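Local coordinates for protein PES4 (Saccharomyces cerevisiae, PDB 6EXX), which probably binds RNA, including the 3'-untranslated regions of messenger RNAs, and is represented here by its fourth RNA recognition motif domain, at residues F51-F54 against E55-T58; F61-L64 against N65-V69. All blocks are in the same frame, centred on the assembly; numbering follows the deposited sequence.

Interaction 1 of 2, residues F51-F54 against E55-T58; sequences FRNF and EDAT
Phe51 and Ala57 form the packed heart of this N-capped helix start, where strand 44-51 of the RNA recognition motif (RRM) turns into helix 54-64. Ala57 sits over one face of the phenylalanine ring, with CA 3.7 Å from the ring centroid in a CH-pi contact, while its methyl CB lies 3.4 Å from Phe51 CD2. Leu5 and Ile28 also touch this buried side chain. With an alanine here the ring is gone, and a gap would probably open beneath the CA and CB of Ala57 where the helix rests on the sheet.

The cap is Asn53. Its CG stands between the backbone N and the carbonyl carbon (chi1 52°), which brings OD1 to 2.8 Å from Asp56 N in a nearly straight bond, the N-H pointing at OD1 with an angle of 167°. One residue on, Ala57 N donates to Asn53 O as the first turn closes.

The solvent side is looser. Glu55 bends back at chi2 and lays OE1 beside Asn53 CB at 3.5 Å, whereas Asp56 OD2 reaches the backbone through a water that it shares with Arg52 N. Phe54 is exposed, although its ring also meets Trp78. Phe54 O is gripped twice by Thr58, whose N and OG1 approach from opposite faces of the carbonyl plane, the hydroxyl oxygen OG1 lying 2.8 Å from Phe54 O.

Interaction 2 of 2, residues F61-L64 against N65-V69; sequences FNFL and NNRLV
Arg67 folds back along the end of helix 54-64 and lays its guanidinium flat on the ring of Phe63, with the two planes only 6° apart. Arg67 NH1 lies over the centre of the Phe63 ring and Arg67 CZ is 3.6 Å from its centroid, a cation-pi stack. The arginine chain is extended from CG to NE, and the same NH1 also donates, close to the guanidinium plane, to Phe63 O at 2.9 Å; this bond and the stack together fix how the flat group is turned.

Two carbonyls of the last helical turn, those of Phe61 and Leu64, are satisfied by backbone donors. Asn65 N closes the last helical turn on Phe61 O at 2.8 Å, and Arg67 N reaches Leu64 O from above the carbonyl plane at 3.0 Å. The latter bond closes a type II beta turn, Leu64 to Arg67, through which the second helix of the RRM leads into the short edge strand 68-69. A water donates to both Asn62 O and Asn65 O, bridging the helix end to the turn.

Asn65 leans over the Phe61 ring, its CB 3.9 Å from the centroid and its amide stacked at 20° to the ring plane. With CG opposite the backbone N across CA-CB (chi1 -170°), the side chain runs alongside Phe61, and OD1 accepts a hydrogen bond from Thr76 OG1 on strand 72-78.

Interactions 1 and 2 lie at the two ends of helix 54-64, their centres about 16 Å apart, and follow one another along the chain without touching. At 51-58 the helix is started by a side-chain cap; at 61-69 it runs out into a beta turn, with an arginine-aromatic stack beside it. Trp78 links the two ends, since its ring meets both Phe54 and Phe61, and Leu5 likewise touches Phe51 and Phe61. Both contacts thus belong to the face of the sheet that carries the helices. In RRMs generally, RNA is usually bound on the other face, and no RNA is present here, so neither contact can be assigned a direct part in binding.

Interaction 1 of 2, residues F51-F54 against E55-T58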
ATOM      1  N   PHE A  51      -0.302  10.024   0.595  1.00  9.66           N
ATOM      2  CA  PHE A  51      -1.565  10.627   0.190  1.00 10.01           C
ATOM      3  C   PHE A  51      -1.616  12.116   0.515  1.00 10.68           C
ATOM      4  O   PHE A  51      -0.914  12.605   1.402  1.00 11.25           O
ATOM      5  CB  PHE A  51      -2.731   9.934   0.894  1.00  9.54           C
ATOM      6  CG  PHE A  51      -2.878   8.484   0.541  1.00  8.89           C
ATOM      7  CD1 PHE A  51      -3.581   8.107  -0.593  1.00  9.93           C
ATOM      8  CD2 PHE A  51      -2.331   7.500   1.344  1.00  8.63           C
ATOM      9  CE1 PHE A  51      -3.739   6.779  -0.907  1.00  9.95           C
ATOM     10  CE2 PHE A  51      -2.488   6.172   1.021  1.00  9.23           C
ATOM     11  CZ  PHE A  51      -3.184   5.815  -0.104  1.00  9.08           C
ATOM     12  N   ARG A  52      -2.474  12.828  -0.206  1.00 11.70           N
ATOM     13  CA  ARG A  52      -2.657  14.255  -0.003  1.00 12.41           C
ATOM     14  C   ARG A  52      -3.332  14.595   1.317  1.00 13.43           C
ATOM     15  O   ARG A  52      -3.149  15.695   1.832  1.00 15.03           O
ATOM     16  CB  ARG A  52      -3.479  14.830  -1.152  1.00 13.57           C
ATOM     17  CG  ARG A  52      -2.838  14.653  -2.501  1.00 16.31           C
ATOM     18  CD  ARG A  52      -3.838  14.869  -3.627  1.00 19.10           C
ATOM     19  NE  ARG A  52      -3.222  14.656  -4.933  1.00 22.49           N
ATOM     20  CZ  ARG A  52      -2.565  15.585  -5.617  1.00 25.77           C
ATOM     21  NH1 ARG A  52      -2.429  16.812  -5.132  1.00 26.98           N
ATOM     22  NH2 ARG A  52      -2.042  15.283  -6.794  1.00 27.39           N
ATOM     23  N   ASN A  53      -4.121  13.669   1.849  1.00 13.64           N
ATOM     24  CA  ASN A  53      -4.852  13.917   3.079  1.00 14.09           C
ATOM     25  C   ASN A  53      -5.271  12.595   3.705  1.00 13.54           C
ATOM     26  O   ASN A  53      -5.135  11.524   3.099  1.00 12.55           O
ATOM     27  CB  ASN A  53      -6.064  14.823   2.829  1.00 15.32           C
ATOM     28  CG  ASN A  53      -6.938  14.325   1.708  1.00 16.99           C
ATOM     29  OD1 ASN A  53      -7.430  13.197   1.743  1.00 17.33           O
ATOM     30  ND2 ASN A  53      -7.135  15.165   0.695  1.00 20.14           N
ATOM     31  N   PHE A  54      -5.779  12.672   4.925  1.00 13.96           N
ATOM     32  CA  PHE A  54      -6.129  11.485   5.682  1.00 13.59           C
ATOM     33  C   PHE A  54      -7.371  10.816   5.107  1.00 11.70           C
ATOM     34  O   PHE A  54      -7.526   9.611   5.214  1.00 10.91           O
ATOM     35  CB  PHE A  54      -6.344  11.851   7.150  1.00 15.89           C
ATOM     36  CG  PHE A  54      -6.442  10.665   8.057  1.00 16.63           C
ATOM     37  CD1 PHE A  54      -5.366   9.801   8.217  1.00 19.57           C
ATOM     38  CD2 PHE A  54      -7.611  10.404   8.748  1.00 15.27           C
ATOM     39  CE1 PHE A  54      -5.456   8.705   9.053  1.00 20.82           C
ATOM     40  CE2 PHE A  54      -7.705   9.313   9.597  1.00 16.82           C
ATOM     41  CZ  PHE A  54      -6.628   8.460   9.746  1.00 19.45           C
ATOM     42  N   GLU A  55      -8.257  11.606   4.514  1.00 13.32           N
ATOM     43  CA  GLU A  55      -9.469  11.081   3.900  1.00 14.55           C
ATOM     44  C   GLU A  55      -9.135  10.089   2.785  1.00 12.99           C
ATOM     45  O   GLU A  55      -9.685   8.991   2.732  1.00 13.30           O
ATOM     46  CB  GLU A  55     -10.318  12.232   3.354  1.00 18.65           C
ATOM     47  CG  GLU A  55     -11.020  13.064   4.424  1.00 21.94           C
ATOM     48  CD  GLU A  55     -10.115  14.054   5.140  1.00 24.69           C
ATOM     49  OE1 GLU A  55      -9.049  14.420   4.602  1.00 25.70           O
ATOM     50  OE2 GLU A  55     -10.494  14.492   6.252  1.00 27.59           O
ATOM     51  N   ASP A  56      -8.233  10.475   1.890  1.00 12.48           N
ATOM     52  CA  ASP A  56      -7.795   9.569   0.834  1.00 11.94           C
ATOM     53  C   ASP A  56      -7.123   8.333   1.420  1.00 10.13           C
ATOM     54  O   ASP A  56      -7.401   7.194   1.017  1.00 10.93           O
ATOM     55  CB  ASP A  56      -6.795  10.254  -0.097  1.00 12.37           C
ATOM     56  CG  ASP A  56      -7.436  11.269  -1.033  1.00 13.91           C
ATOM     57  OD1 ASP A  56      -8.688  11.376  -1.067  1.00 15.73           O
ATOM     58  OD2 ASP A  56      -6.672  11.956  -1.749  1.00 14.85           O
ATOM     59  N   ALA A  57      -6.207   8.548   2.353  1.00  9.11           N
ATOM     60  CA  ALA A  57      -5.477   7.435   2.936  1.00  8.49           C
ATOM     61  C   ALA A  57      -6.412   6.419   3.589  1.00  8.58           C
ATOM     62  O   ALA A  57      -6.192   5.214   3.499  1.00  9.22           O
ATOM     63  CB  ALA A  57      -4.461   7.942   3.940  1.00  9.74           C
ATOM     64  N   THR A  58      -7.444   6.913   4.255  1.00  8.57           N
ATOM     65  CA  THR A  58      -8.410   6.074   4.952  1.00  8.70           C
ATOM     66  C   THR A  58      -8.998   5.007   4.036  1.00  7.56           C
ATOM     67  O   THR A  58      -9.109   3.844   4.419  1.00  8.22           O
ATOM     68  CB  THR A  58      -9.543   6.967   5.507  1.00  9.75           C
ATOM     69  OG1 THR A  58      -9.042   7.750   6.591  1.00 10.90           O
ATOM     70  CG2 THR A  58     -10.727   6.155   5.995  1.00 10.28           C
TER
HETATM   71  O   HOH W   1      -4.039  11.431  -2.137  1.00 13.24           O

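Interaction 2 of 2, residues F61-L64 against N65-V69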
ATOM      1  N   PHE A  61      -6.295   2.409   3.147  1.00  7.64           N
ATOM      2  CA  PHE A  61      -6.003   1.665   4.358  1.00  7.80           C
ATOM      3  C   PHE A  61      -7.082   0.625   4.633  1.00  7.90           C
ATOM      4  O   PHE A  61      -6.797  -0.531   4.939  1.00  8.05           O
ATOM      5  CB  PHE A  61      -5.891   2.599   5.557  1.00  8.59           C
ATOM      6  CG  PHE A  61      -5.737   1.878   6.853  1.00  8.98           C
ATOM      7  CD1 PHE A  61      -4.498   1.461   7.287  1.00 10.46           C
ATOM      8  CD2 PHE A  61      -6.834   1.585   7.636  1.00 10.52           C
ATOM      9  CE1 PHE A  61      -4.352   0.784   8.479  1.00 12.43           C
ATOM     10  CE2 PHE A  61      -6.686   0.907   8.825  1.00 12.59           C
ATOM     11  CZ  PHE A  61      -5.445   0.514   9.246  1.00 12.68           C
ATOM     12  N   ASN A  62      -8.338   1.029   4.537  1.00  7.93           N
ATOM     13  CA  ASN A  62      -9.424   0.110   4.835  1.00  7.90           C
ATOM     14  C   ASN A  62      -9.381  -1.110   3.923  1.00  7.76           C
ATOM     15  O   ASN A  62      -9.630  -2.228   4.367  1.00  8.10           O
ATOM     16  CB  ASN A  62     -10.781   0.812   4.710  1.00  8.64           C
ATOM     17  CG  ASN A  62     -11.075   1.752   5.853  1.00  8.23           C
ATOM     18  OD1 ASN A  62     -10.500   1.648   6.932  1.00  9.33           O
ATOM     19  ND2 ASN A  62     -12.019   2.651   5.633  1.00  9.45           N
ATOM     20  N   PHE A  63      -9.084  -0.888   2.649  1.00  7.85           N
ATOM     21  CA  PHE A  63      -9.031  -1.970   1.685  1.00  7.75           C
ATOM     22  C   PHE A  63      -7.855  -2.920   1.935  1.00  7.32           C
ATOM     23  O   PHE A  63      -7.984  -4.138   1.807  1.00  7.67           O
ATOM     24  CB  PHE A  63      -8.948  -1.390   0.269  1.00  9.00           C
ATOM     25  CG  PHE A  63      -9.049  -2.425  -0.813  1.00 10.05           C
ATOM     26  CD1 PHE A  63      -7.921  -3.094  -1.250  1.00 10.29           C
ATOM     27  CD2 PHE A  63     -10.264  -2.731  -1.395  1.00 11.95           C
ATOM     28  CE1 PHE A  63      -8.003  -4.055  -2.247  1.00 12.15           C
ATOM     29  CE2 PHE A  63     -10.345  -3.685  -2.399  1.00 14.00           C
ATOM     30  CZ  PHE A  63      -9.210  -4.342  -2.812  1.00 13.85           C
ATOM     31  N   LEU A  64      -6.698  -2.354   2.262  1.00  7.58           N
ATOM     32  CA  LEU A  64      -5.470  -3.134   2.350  1.00  7.70           C
ATOM     33  C   LEU A  64      -5.192  -3.747   3.703  1.00  7.83           C
ATOM     34  O   LEU A  64      -4.515  -4.762   3.770  1.00  8.77           O
ATOM     35  CB  LEU A  64      -4.266  -2.283   1.972  1.00  8.14           C
ATOM     36  CG  LEU A  64      -4.146  -1.926   0.494  1.00  8.89           C
ATOM     37  CD1 LEU A  64      -3.019  -0.933   0.294  1.00  9.71           C
ATOM     38  CD2 LEU A  64      -3.940  -3.162  -0.370  1.00 10.36           C
ATOM     39  N   ASN A  65      -5.668  -3.139   4.777  1.00  7.89           N
ATOM     40  CA  ASN A  65      -5.225  -3.560   6.088  1.00  8.39           C
ATOM     41  C   ASN A  65      -5.640  -4.999   6.400  1.00  7.72           C
ATOM     42  O   ASN A  65      -6.826  -5.319   6.440  1.00  8.50           O
ATOM     43  CB  ASN A  65      -5.757  -2.607   7.141  1.00  9.80           C
ATOM     44  CG  ASN A  65      -5.142  -2.853   8.478  1.00 12.33           C
ATOM     45  OD1 ASN A  65      -3.923  -2.971   8.590  1.00 14.01           O
ATOM     46  ND2 ASN A  65      -5.971  -2.956   9.506  1.00 14.43           N
ATOM     47  N   ASN A  66      -4.649  -5.872   6.587  1.00  7.88           N
ATOM     48  CA  ASN A  66      -4.863  -7.294   6.841  1.00  7.49           C
ATOM     49  C   ASN A  66      -5.527  -8.055   5.711  1.00  7.78           C
ATOM     50  O   ASN A  66      -6.055  -9.137   5.937  1.00  8.53           O
ATOM     51  CB  ASN A  66      -5.600  -7.516   8.152  1.00  9.73           C
ATOM     52  CG  ASN A  66      -4.825  -6.993   9.321  1.00 12.37           C
ATOM     53  OD1 ASN A  66      -3.599  -7.111   9.377  1.00 15.15           O
ATOM     54  ND2 ASN A  66      -5.524  -6.389  10.257  1.00 14.67           N
ATOM     55  N   ARG A  67      -5.439  -7.514   4.499  1.00  7.55           N
ATOM     56  CA  ARG A  67      -5.956  -8.206   3.324  1.00  7.87           C
ATOM     57  C   ARG A  67      -4.965  -9.275   2.868  1.00  7.52           C
ATOM     58  O   ARG A  67      -3.764  -9.020   2.798  1.00  8.26           O
ATOM     59  CB  ARG A  67      -6.203  -7.223   2.187  1.00  7.57           C
ATOM     60  CG  ARG A  67      -7.042  -7.777   1.064  1.00  9.10           C
ATOM     61  CD  ARG A  67      -7.155  -6.811  -0.095  1.00  9.44           C
ATOM     62  NE  ARG A  67      -8.302  -7.149  -0.919  1.00 10.93           N
ATOM     63  CZ  ARG A  67      -9.539  -6.736  -0.670  1.00 10.35           C
ATOM     64  NH1 ARG A  67      -9.787  -5.879   0.317  1.00 10.69           N
ATOM     65  NH2 ARG A  67     -10.526  -7.147  -1.456  1.00 12.89           N
ATOM     66  N   LEU A  68      -5.474 -10.456   2.518  1.00  7.92           N
ATOM     67  CA  LEU A  68      -4.628 -11.492   1.958  1.00  7.82           C
ATOM     68  C   LEU A  68      -4.497 -11.255   0.460  1.00  8.34           C
ATOM     69  O   LEU A  68      -5.490 -11.213  -0.268  1.00 10.41           O
ATOM     70  CB  LEU A  68      -5.242 -12.863   2.203  1.00  8.70           C
ATOM     71  CG  LEU A  68      -4.513 -14.046   1.559  1.00 10.16           C
ATOM     72  CD1 LEU A  68      -3.167 -14.269   2.205  1.00 10.80           C
ATOM     73  CD2 LEU A  68      -5.368 -15.286   1.667  1.00 11.61           C
ATOM     74  N   VAL A  69      -3.264 -11.124  -0.008  1.00  7.36           N
ATOM     75  CA  VAL A  69      -2.997 -10.958  -1.430  1.00  7.89           C
ATOM     76  C   VAL A  69      -1.775 -11.807  -1.764  1.00  7.22           C
ATOM     77  O   VAL A  69      -0.720 -11.623  -1.178  1.00  7.85           O
ATOM     78  CB  VAL A  69      -2.717  -9.477  -1.804  1.00  8.44           C
ATOM     79  CG1 VAL A  69      -2.503  -9.351  -3.301  1.00 10.38           C
ATOM     80  CG2 VAL A  69      -3.849  -8.551  -1.329  1.00  9.99           C
TER
HETATM   81  O   HOH W   2      -9.138  -3.793   6.580  1.00  8.96           O